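Glycosyl hyrolase, family 3 (Deinococcus radiodurans, PDB 3TEV) probably hydrolyses O-glycosidic bonds and belongs to glycoside hydrolase family 3, with a TIM-barrel fold. Local coordinates at residues K199-A202 and E203-G207; E308-P311 and E312-A316; L248-E252 and W253-G257; A231-A234 and E235-A238. One frame throughout, in Å; residues are numbered along the deposited sequence.

Contact 1: K199-A202 and E203-G207; sequences KSRA and ELDAG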
loop_
_atom_site.group_PDB
_atom_site.type_symbol
_atom_site.label_atom_id
_atom_site.label_comp_id
_atom_site.label_asym_id
_atom_site.label_seq_id
_atom_site.Cartn_x
_atom_site.Cartn_y
_atom_site.Cartn_z
ATOM N N LYS A 199 -0.193 3.344 -23.408
ATOM C CA LYS A 199 0.826 4.361 -23.731
ATOM C C LYS A 199 2.209 3.751 -23.889
ATOM O O LYS A 199 2.532 2.743 -23.252
ATOM C CB LYS A 199 0.900 5.399 -22.605
ATOM C CG LYS A 199 -0.375 6.198 -22.415
ATOM C CD LYS A 199 -0.268 7.148 -21.237
ATOM C CE LYS A 199 -1.566 7.917 -21.080
ATOM N NZ LYS A 199 -1.518 8.860 -19.928
ATOM N N SER A 200 3.033 4.395 -24.709
ATOM C CA SER A 200 4.430 4.009 -24.883
ATOM C C SER A 200 5.256 4.265 -23.624
ATOM O O SER A 200 4.850 5.026 -22.729
ATOM C CB SER A 200 5.045 4.791 -26.044
ATOM O OG SER A 200 5.170 6.164 -25.691
ATOM N N ARG A 201 6.428 3.640 -23.582
ATOM C CA ARG A 201 7.373 3.823 -22.486
ATOM C C ARG A 201 7.752 5.293 -22.293
ATOM O O ARG A 201 7.707 5.794 -21.170
ATOM C CB ARG A 201 8.631 2.959 -22.683
ATOM C CG ARG A 201 9.674 3.089 -21.563
ATOM C CD ARG A 201 9.032 2.836 -20.185
ATOM N NE ARG A 201 9.969 3.073 -19.093
ATOM C CZ ARG A 201 10.765 2.137 -18.585
ATOM N NH1 ARG A 201 10.736 0.894 -19.062
ATOM N NH2 ARG A 201 11.587 2.445 -17.594
ATOM N N ALA A 202 8.117 5.971 -23.381
ATOM C CA ALA A 202 8.496 7.387 -23.319
ATOM C C ALA A 202 7.366 8.240 -22.722
ATOM O O ALA A 202 7.612 9.119 -21.904
ATOM C CB ALA A 202 8.912 7.913 -24.712
ATOM N N GLU A 203 6.129 7.955 -23.119
ATOM C CA GLU A 203 4.961 8.592 -22.509
ATOM C C GLU A 203 4.867 8.274 -21.014
ATOM O O GLU A 203 4.593 9.159 -20.209
ATOM C CB GLU A 203 3.670 8.185 -23.228
ATOM C CG GLU A 203 3.518 8.728 -24.664
ATOM C CD GLU A 203 2.254 8.191 -25.364
ATOM O OE1 GLU A 203 2.202 6.988 -25.755
ATOM O OE2 GLU A 203 1.301 8.987 -25.521
ATOM N N LEU A 204 5.103 7.018 -20.646
ATOM C CA LEU A 204 5.068 6.621 -19.240
ATOM C C LEU A 204 6.111 7.348 -18.410
ATOM O O LEU A 204 5.803 7.852 -17.329
ATOM C CB LEU A 204 5.218 5.103 -19.087
ATOM C CG LEU A 204 4.063 4.247 -19.629
ATOM C CD1 LEU A 204 4.357 2.746 -19.522
ATOM C CD2 LEU A 204 2.760 4.595 -18.941
ATOM N N ASP A 205 7.334 7.416 -18.942
ATOM C CA ASP A 205 8.456 8.133 -18.332
ATOM C C ASP A 205 8.160 9.606 -18.047
ATOM O O ASP A 205 8.565 10.130 -17.019
ATOM C CB ASP A 205 9.695 8.045 -19.247
ATOM C CG ASP A 205 10.360 6.676 -19.202
ATOM O OD1 ASP A 205 10.126 5.924 -18.227
ATOM O OD2 ASP A 205 11.113 6.344 -20.143
ATOM N N ALA A 206 7.466 10.264 -18.972
ATOM C CA ALA A 206 7.140 11.683 -18.833
ATOM C C ALA A 206 5.893 11.921 -17.954
ATOM O O ALA A 206 5.716 13.016 -17.405
ATOM C CB ALA A 206 6.958 12.325 -20.219
ATOM N N GLY A 207 5.036 10.901 -17.843
ATOM C CA GLY A 207 3.774 11.010 -17.124
ATOM C C GLY A 207 3.726 10.093 -15.910
ATOM O O GLY A 207 4.358 10.376 -14.892
#
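R201 presents the edge of its guanidinium to D205: NE donates to D205 OD1 at 3.0 Å, almost straight (171°) and with OD1 in the guanidinium plane. The two flat groups are turned steeply, their planes 71° apart; the salt bridge uses the single NE-H and meets the syn side of OD1, tilted 34° from the carboxylate plane. A bend at chi2 brings the R201 chain back alongside its own helix to reach a residue one turn on. The second carboxylate, that of E203, turns back toward the start of the helix. Its OE1 is gripped on the anti side by two donors of one residue, S200 N at 2.9 Å and S200 OG at 3.1 Å. The same OG accepts from E203 N at 3.3 Å, so S200 and E203 hold each other across the first turn. Alongside, the main chain continues the pattern, with L204 N bonded to S200 O (2.9 Å) and D205 N to R201 O (2.8 Å). The buried L204 side chain has CG near S200 O and sets CD2 against K199 CB (4.2 Å), while the extended K199 chain carries NZ off to E208 and D185, with which it forms salt bridges. Reciprocal bonds between S200 and E203 make this a capping box, with S200 as N-cap of helix 201-206.

Contact 2: E308-P311 and E312-A316; sequences EYVP and ENQAA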
loop_
_atom_site.group_PDB
_atom_site.type_symbol
_atom_site.label_atom_id
_atom_site.label_comp_id
_atom_site.label_asym_id
_atom_site.label_seq_id
_atom_site.Cartn_x
_atom_site.Cartn_y
_atom_site.Cartn_z
ATOM N N GLU A 308 2.447 -22.655 1.821
ATOM C CA GLU A 308 3.128 -23.614 0.932
ATOM C C GLU A 308 4.319 -22.989 0.206
ATOM O O GLU A 308 5.282 -23.677 -0.129
ATOM C CB GLU A 308 2.152 -24.177 -0.100
ATOM C CG GLU A 308 0.934 -24.826 0.514
ATOM C CD GLU A 308 1.301 -26.013 1.399
ATOM O OE1 GLU A 308 2.264 -26.758 1.060
ATOM O OE2 GLU A 308 0.634 -26.200 2.445
ATOM N N TYR A 309 4.244 -21.682 -0.025
ATOM C CA TYR A 309 5.291 -20.929 -0.710
ATOM C C TYR A 309 6.499 -20.654 0.198
ATOM O O TYR A 309 7.643 -20.846 -0.180
ATOM C CB TYR A 309 4.676 -19.629 -1.250
ATOM C CG TYR A 309 5.633 -18.483 -1.502
ATOM C CD1 TYR A 309 6.533 -18.503 -2.576
ATOM C CD2 TYR A 309 5.613 -17.351 -0.692
ATOM C CE1 TYR A 309 7.404 -17.432 -2.801
ATOM C CE2 TYR A 309 6.447 -16.296 -0.926
ATOM C CZ TYR A 309 7.345 -16.339 -1.970
ATOM O OH TYR A 309 8.188 -15.264 -2.162
ATOM N N VAL A 310 6.218 -20.215 1.405
ATOM C CA VAL A 310 7.218 -19.769 2.365
ATOM C C VAL A 310 8.383 -20.752 2.662
ATOM O O VAL A 310 9.545 -20.319 2.636
ATOM C CB VAL A 310 6.491 -19.280 3.649
ATOM C CG1 VAL A 310 7.301 -19.513 4.872
ATOM C CG2 VAL A 310 6.105 -17.812 3.499
ATOM N N PRO A 311 8.093 -22.057 2.920
ATOM C CA PRO A 311 9.184 -23.011 3.266
ATOM C C PRO A 311 10.231 -23.220 2.172
ATOM O O PRO A 311 11.377 -23.529 2.473
ATOM C CB PRO A 311 8.452 -24.352 3.510
ATOM C CG PRO A 311 7.020 -23.985 3.754
ATOM C CD PRO A 311 6.775 -22.718 2.932
ATOM N N GLU A 312 9.854 -23.057 0.913
ATOM C CA GLU A 312 10.831 -23.227 -0.148
ATOM C C GLU A 312 11.470 -21.895 -0.588
ATOM O O GLU A 312 12.271 -21.863 -1.523
ATOM C CB GLU A 312 10.222 -24.007 -1.320
ATOM C CG GLU A 312 9.811 -25.457 -0.960
ATOM C CD GLU A 312 11.018 -26.369 -0.613
ATOM O OE1 GLU A 312 12.095 -26.249 -1.255
ATOM O OE2 GLU A 312 10.902 -27.227 0.288
ATOM N N ASN A 313 11.150 -20.805 0.100
ATOM C CA ASN A 313 11.626 -19.502 -0.342
ATOM C C ASN A 313 12.113 -18.641 0.833
ATOM O O ASN A 313 11.926 -17.405 0.852
ATOM C CB ASN A 313 10.523 -18.801 -1.159
ATOM C CG ASN A 313 10.234 -19.512 -2.491
ATOM O OD1 ASN A 313 10.925 -19.284 -3.488
ATOM N ND2 ASN A 313 9.216 -20.377 -2.506
ATOM N N GLN A 314 12.741 -19.303 1.797
ATOM C CA GLN A 314 13.053 -18.702 3.090
ATOM C C GLN A 314 13.932 -17.450 3.028
ATOM O O GLN A 314 13.650 -16.491 3.725
ATOM C CB GLN A 314 13.609 -19.752 4.090
ATOM C CG GLN A 314 12.503 -20.497 4.985
ATOM C CD GLN A 314 11.625 -19.545 5.891
ATOM O OE1 GLN A 314 12.140 -18.638 6.582
ATOM N NE2 GLN A 314 10.309 -19.767 5.885
ATOM N N ALA A 315 14.981 -17.443 2.211
ATOM C CA ALA A 315 15.856 -16.277 2.132
ATOM C C ALA A 315 15.118 -15.081 1.521
ATOM O O ALA A 315 15.219 -13.953 2.017
ATOM C CB ALA A 315 17.133 -16.596 1.336
ATOM N N ALA A 316 14.360 -15.338 0.458
ATOM C CA ALA A 316 13.587 -14.298 -0.189
ATOM C C ALA A 316 12.555 -13.706 0.778
ATOM O O ALA A 316 12.447 -12.472 0.894
ATOM C CB ALA A 316 12.907 -14.846 -1.456
HETATM O O HOH W 1 13.900 -22.122 1.417
#
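N313 turns its amide back on Y309: ND2 donates to Y309 O at 2.8 Å in a nearly straight bond (178°), with the acceptor in the amide plane. E312 N adds a long, weak bond to the same carbonyl oxygen. One residue on, N313 N donates to V310 O at 3.0 Å, so side chain and backbone of N313 hold successive carbonyls. A water spans the next step, accepting from Q314 N and donating to P311 O, each at 3.1 Å. Outside these bonds the N313 amide packs obliquely against the Y309 ring, the planes 27° apart, with N313 CG 3.5 Å from Y309 CE1. Y309 CG lies anti to the backbone N (chi1 157°), which swings CD1 and CE1 round to the amide. The Q314 chain, bent at chi2, packs its NE2 end tightly on the V310 CG1 methyl, and its OE1 takes a weak hydrogen bond from V16 N. N313 is N-cap of helix 314-330, yet its side chain makes no capping bond and turns back to Y309 O instead. The contact forms the short link from helix 296-309 to helix 314-330, the Y309 side chain touching V280, L283 and R284 of helix 275-285 and V317 and K320 of helix 314-330.

Contact 3: L248-E252 and W253-G257; sequences LLREE and WGYDG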
loop_
_atom_site.group_PDB
_atom_site.type_symbol
_atom_site.label_atom_id
_atom_site.label_comp_id
_atom_site.label_asym_id
_atom_site.label_seq_id
_atom_site.Cartn_x
_atom_site.Cartn_y
_atom_site.Cartn_z
ATOM N N LEU A 248 11.792 -3.314 -12.983
ATOM C CA LEU A 248 11.777 -1.867 -12.939
ATOM C C LEU A 248 12.056 -1.305 -11.539
ATOM O O LEU A 248 13.093 -0.661 -11.319
ATOM C CB LEU A 248 10.455 -1.334 -13.506
ATOM C CG LEU A 248 10.208 0.174 -13.518
ATOM C CD1 LEU A 248 11.180 0.875 -14.445
ATOM C CD2 LEU A 248 8.774 0.419 -13.962
ATOM N N LEU A 249 11.136 -1.532 -10.601
ATOM C CA LEU A 249 11.250 -0.937 -9.285
ATOM C C LEU A 249 12.554 -1.258 -8.550
ATOM O O LEU A 249 13.237 -0.340 -8.097
ATOM C CB LEU A 249 10.063 -1.317 -8.415
ATOM C CG LEU A 249 9.041 -0.232 -8.147
ATOM C CD1 LEU A 249 7.979 -0.737 -7.168
ATOM C CD2 LEU A 249 9.707 1.040 -7.630
ATOM N N ARG A 250 12.887 -2.545 -8.430
ATOM C CA ARG A 250 14.059 -2.981 -7.659
ATOM C C ARG A 250 15.363 -2.816 -8.392
ATOM O O ARG A 250 16.325 -2.335 -7.819
ATOM C CB ARG A 250 13.964 -4.461 -7.244
ATOM C CG ARG A 250 12.825 -4.829 -6.303
ATOM C CD ARG A 250 13.005 -4.279 -4.891
ATOM N NE ARG A 250 11.946 -4.799 -4.020
ATOM C CZ ARG A 250 11.436 -4.163 -2.975
ATOM N NH1 ARG A 250 11.861 -2.951 -2.642
ATOM N NH2 ARG A 250 10.500 -4.761 -2.265
ATOM N N GLU A 251 15.406 -3.244 -9.648
ATOM C CA GLU A 251 16.668 -3.331 -10.382
ATOM C C GLU A 251 17.017 -2.056 -11.147
ATOM O O GLU A 251 18.093 -1.522 -10.966
ATOM C CB GLU A 251 16.693 -4.571 -11.298
ATOM C CG GLU A 251 16.542 -5.869 -10.506
ATOM C CD GLU A 251 16.585 -7.150 -11.353
ATOM O OE1 GLU A 251 16.287 -7.121 -12.576
ATOM O OE2 GLU A 251 16.909 -8.205 -10.771
ATOM N N GLU A 252 16.118 -1.569 -11.995
ATOM C CA GLU A 252 16.370 -0.324 -12.713
ATOM C C GLU A 252 16.451 0.874 -11.769
ATOM O O GLU A 252 17.357 1.688 -11.882
ATOM C CB GLU A 252 15.260 -0.047 -13.711
ATOM C CG GLU A 252 15.482 -0.553 -15.098
ATOM C CD GLU A 252 14.539 0.133 -16.079
ATOM O OE1 GLU A 252 14.672 1.378 -16.258
ATOM O OE2 GLU A 252 13.662 -0.574 -16.647
ATOM N N TRP A 253 15.488 0.972 -10.846
ATOM C CA TRP A 253 15.390 2.133 -9.963
ATOM C C TRP A 253 16.117 2.001 -8.635
ATOM O O TRP A 253 16.288 2.991 -7.943
ATOM C CB TRP A 253 13.925 2.487 -9.717
ATOM C CG TRP A 253 13.233 3.040 -10.921
ATOM C CD1 TRP A 253 13.728 3.132 -12.204
ATOM C CD2 TRP A 253 11.908 3.557 -10.970
ATOM N NE1 TRP A 253 12.793 3.685 -13.035
ATOM C CE2 TRP A 253 11.665 3.958 -12.308
ATOM C CE3 TRP A 253 10.896 3.730 -10.008
ATOM C CZ2 TRP A 253 10.460 4.518 -12.710
ATOM C CZ3 TRP A 253 9.694 4.277 -10.407
ATOM C CH2 TRP A 253 9.487 4.679 -11.751
ATOM N N GLY A 254 16.521 0.787 -8.268
ATOM C CA GLY A 254 17.223 0.572 -6.996
ATOM C C GLY A 254 16.343 0.735 -5.761
ATOM O O GLY A 254 16.855 0.924 -4.664
ATOM N N TYR A 255 15.021 0.662 -5.922
ATOM C CA TYR A 255 14.109 0.850 -4.777
ATOM C C TYR A 255 14.248 -0.219 -3.693
ATOM O O TYR A 255 14.091 -1.413 -3.973
ATOM C CB TYR A 255 12.653 0.938 -5.227
ATOM C CG TYR A 255 11.669 1.277 -4.112
ATOM C CD1 TYR A 255 11.753 2.499 -3.421
ATOM C CD2 TYR A 255 10.652 0.387 -3.754
ATOM C CE1 TYR A 255 10.856 2.832 -2.400
ATOM C CE2 TYR A 255 9.721 0.707 -2.734
ATOM C CZ TYR A 255 9.835 1.941 -2.063
ATOM O OH TYR A 255 8.942 2.278 -1.058
ATOM N N ASP A 256 14.495 0.201 -2.455
ATOM C CA ASP A 256 14.614 -0.766 -1.352
ATOM C C ASP A 256 13.530 -0.607 -0.272
ATOM O O ASP A 256 13.641 -1.192 0.804
ATOM C CB ASP A 256 16.028 -0.756 -0.731
ATOM C CG ASP A 256 16.434 -2.134 -0.122
ATOM O OD1 ASP A 256 15.965 -3.222 -0.575
ATOM O OD2 ASP A 256 17.242 -2.127 0.833
ATOM N N GLY A 257 12.472 0.148 -0.558
ATOM C CA GLY A 257 11.390 0.268 0.396
ATOM C C GLY A 257 10.374 -0.860 0.278
ATOM O O GLY A 257 10.582 -1.812 -0.470
#
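R250 NH1 holds two carbonyl oxygens at once, G257 O at 2.8 Å and Y255 O at 3.0 Å, both in the guanidinium plane and both through nearly straight bonds. The G257 carbonyl is met in its own plane, that of Y255 from above. A bend at chi2 (-70°) turns the R250 chain toward the segment that follows the helix. Together with the NH1 bonds, a salt bridge from NH2 to D288 probably fixes the rotation of the guanidinium. Shortened to an alanine, this position would probably leave the carbonyls of Y255 and G257 without this donor and D288 without its positive mate, freeing the exit loop to shift. The backbone leaves the helix through a wide pi-type turn, W253 N to L248 O at 2.9 Å, and Y255 N reaches L249 O at 3.0 Å; G254 between them has positive phi. Over one face of the W253 indole sits L248 CD1, a CH-pi contact 3.9 Å from the centroid of the five-membered ring. L249 CD2 packs against W253 CE3 and Y255 CB, 3.8 Å from each. One arginine thus satisfies main-chain oxygens just before strand 258-261, its charge probably offset by D288, with the like charge of R323 also close by.

Contact 4: A231-A234 and E235-A238; sequences ALDA and EHPA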
loop_
_atom_site.group_PDB
_atom_site.type_symbol
_atom_site.label_atom_id
_atom_site.label_comp_id
_atom_site.label_asym_id
_atom_site.label_seq_id
_atom_site.Cartn_x
_atom_site.Cartn_y
_atom_site.Cartn_z
ATOM N N ALA A 231 3.404 -1.388 -22.323
ATOM C CA ALA A 231 4.784 -1.026 -22.628
ATOM C C ALA A 231 5.763 -1.649 -21.635
ATOM O O ALA A 231 6.951 -1.643 -21.889
ATOM C CB ALA A 231 4.950 0.494 -22.681
ATOM N N LEU A 232 5.253 -2.208 -20.537
ATOM C CA LEU A 232 6.075 -2.774 -19.458
ATOM C C LEU A 232 5.947 -4.287 -19.354
ATOM O O LEU A 232 6.944 -4.999 -19.191
ATOM C CB LEU A 232 5.678 -2.160 -18.117
ATOM C CG LEU A 232 5.783 -0.642 -17.963
ATOM C CD1 LEU A 232 5.408 -0.204 -16.558
ATOM C CD2 LEU A 232 7.188 -0.158 -18.319
ATOM N N ASP A 233 4.709 -4.769 -19.421
ATOM C CA ASP A 233 4.380 -6.186 -19.296
ATOM C C ASP A 233 2.948 -6.339 -19.782
ATOM O O ASP A 233 1.995 -6.004 -19.063
ATOM C CB ASP A 233 4.502 -6.654 -17.837
ATOM C CG ASP A 233 4.256 -8.148 -17.667
ATOM O OD1 ASP A 233 3.759 -8.834 -18.601
ATOM O OD2 ASP A 233 4.570 -8.646 -16.574
ATOM N N ALA A 234 2.811 -6.836 -21.005
ATOM C CA ALA A 234 1.506 -6.924 -21.649
ATOM C C ALA A 234 0.664 -8.092 -21.122
ATOM O O ALA A 234 -0.519 -8.185 -21.430
ATOM C CB ALA A 234 1.655 -6.975 -23.188
ATOM N N GLU A 235 1.268 -8.942 -20.287
ATOM C CA GLU A 235 0.621 -10.175 -19.843
ATOM C C GLU A 235 0.097 -10.173 -18.407
ATOM O O GLU A 235 -0.736 -11.011 -18.061
ATOM C CB GLU A 235 1.567 -11.373 -20.005
ATOM C CG GLU A 235 1.869 -11.756 -21.456
ATOM C CD GLU A 235 2.542 -13.124 -21.554
ATOM O OE1 GLU A 235 2.125 -13.941 -22.420
ATOM O OE2 GLU A 235 3.472 -13.380 -20.741
ATOM N N HIS A 236 0.603 -9.291 -17.559
ATOM C CA HIS A 236 0.251 -9.355 -16.139
ATOM C C HIS A 236 -0.059 -7.967 -15.593
ATOM O O HIS A 236 0.575 -6.988 -16.001
ATOM C CB HIS A 236 1.391 -9.980 -15.322
ATOM C CG HIS A 236 1.789 -11.347 -15.781
ATOM N ND1 HIS A 236 0.984 -12.453 -15.613
ATOM C CD2 HIS A 236 2.911 -11.788 -16.404
ATOM C CE1 HIS A 236 1.589 -13.515 -16.117
ATOM N NE2 HIS A 236 2.758 -13.138 -16.605
ATOM N N PRO A 237 -1.029 -7.869 -14.673
ATOM C CA PRO A 237 -1.166 -6.594 -13.945
ATOM C C PRO A 237 0.110 -6.311 -13.144
ATOM O O PRO A 237 0.824 -7.257 -12.754
ATOM C CB PRO A 237 -2.334 -6.842 -12.993
ATOM C CG PRO A 237 -2.441 -8.339 -12.880
ATOM C CD PRO A 237 -1.934 -8.918 -14.173
ATOM N N ALA A 238 0.389 -5.036 -12.887
ATOM C CA ALA A 238 1.607 -4.641 -12.165
ATOM C C ALA A 238 1.844 -5.426 -10.863
ATOM O O ALA A 238 2.978 -5.854 -10.571
ATOM C CB ALA A 238 1.601 -3.170 -11.900
HETATM O O HOH W 2 1.612 -4.667 -16.695
#
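D233 extends its side chain across the turn toward E235 and H236, CG standing anti to the backbone N (chi1 -176°). From CB, which points at the following segment, the chain leads to CG, 3.8 Å from H236 N, and there forks. OD1 turns to the backbone: it accepts from E235 N at 3.0 Å, met on the anti side and well out of the carboxylate plane, and takes a longer, weak bond from H236 N at 3.4 Å. OD2 lies at the edge of the H236 imidazole, in the ring plane and 3.6 Å from CD2, with carboxylate and ring nearly perpendicular (83°); it also forms a hydrogen bond with S241 OG, so the buried carboxylate has partners at both oxygens. E235 CB covers one face of the same ring near its rim. On the backbone side, a water donates to D233 O at 2.7 Å and to H236 O at 2.6 Å, bridging the two limbs of the bend. With a leucine in its place, the N-H groups of E235 and H236 and the hydroxyl of S241 would probably lose the carboxylate that receives them, and the turn would be less firmly set. Further out, R196 binds A234 O. The bond from E235 N to D233 OD1 defines an Asx turn, here shaping the loop between strand 228-229 and helix 242-252.

In the fold
All four contacts are local and follow one another in series, none nesting or crossing, within a TIM-barrel chain. Contact 1 starts helix 201-206. Contact 4 comes next, bending the loop that leads from strand 228-229 to helix 242-252, and contact 3 closes the exit of that helix toward barrel strand 258-261. Contact 2, last in sequence, links helices 296-309 and 314-330. Contacts 1, 3 and 4 form one patch: A231 CB lies 3.4 Å from K199 O, L232 CD1 packs 4.3 Å from L248 CD2, and R201 NH2 makes a long, weak ion pair with E252 OE1. Contact 2 stands apart, its nearest atoms about 9 Å from contact 3.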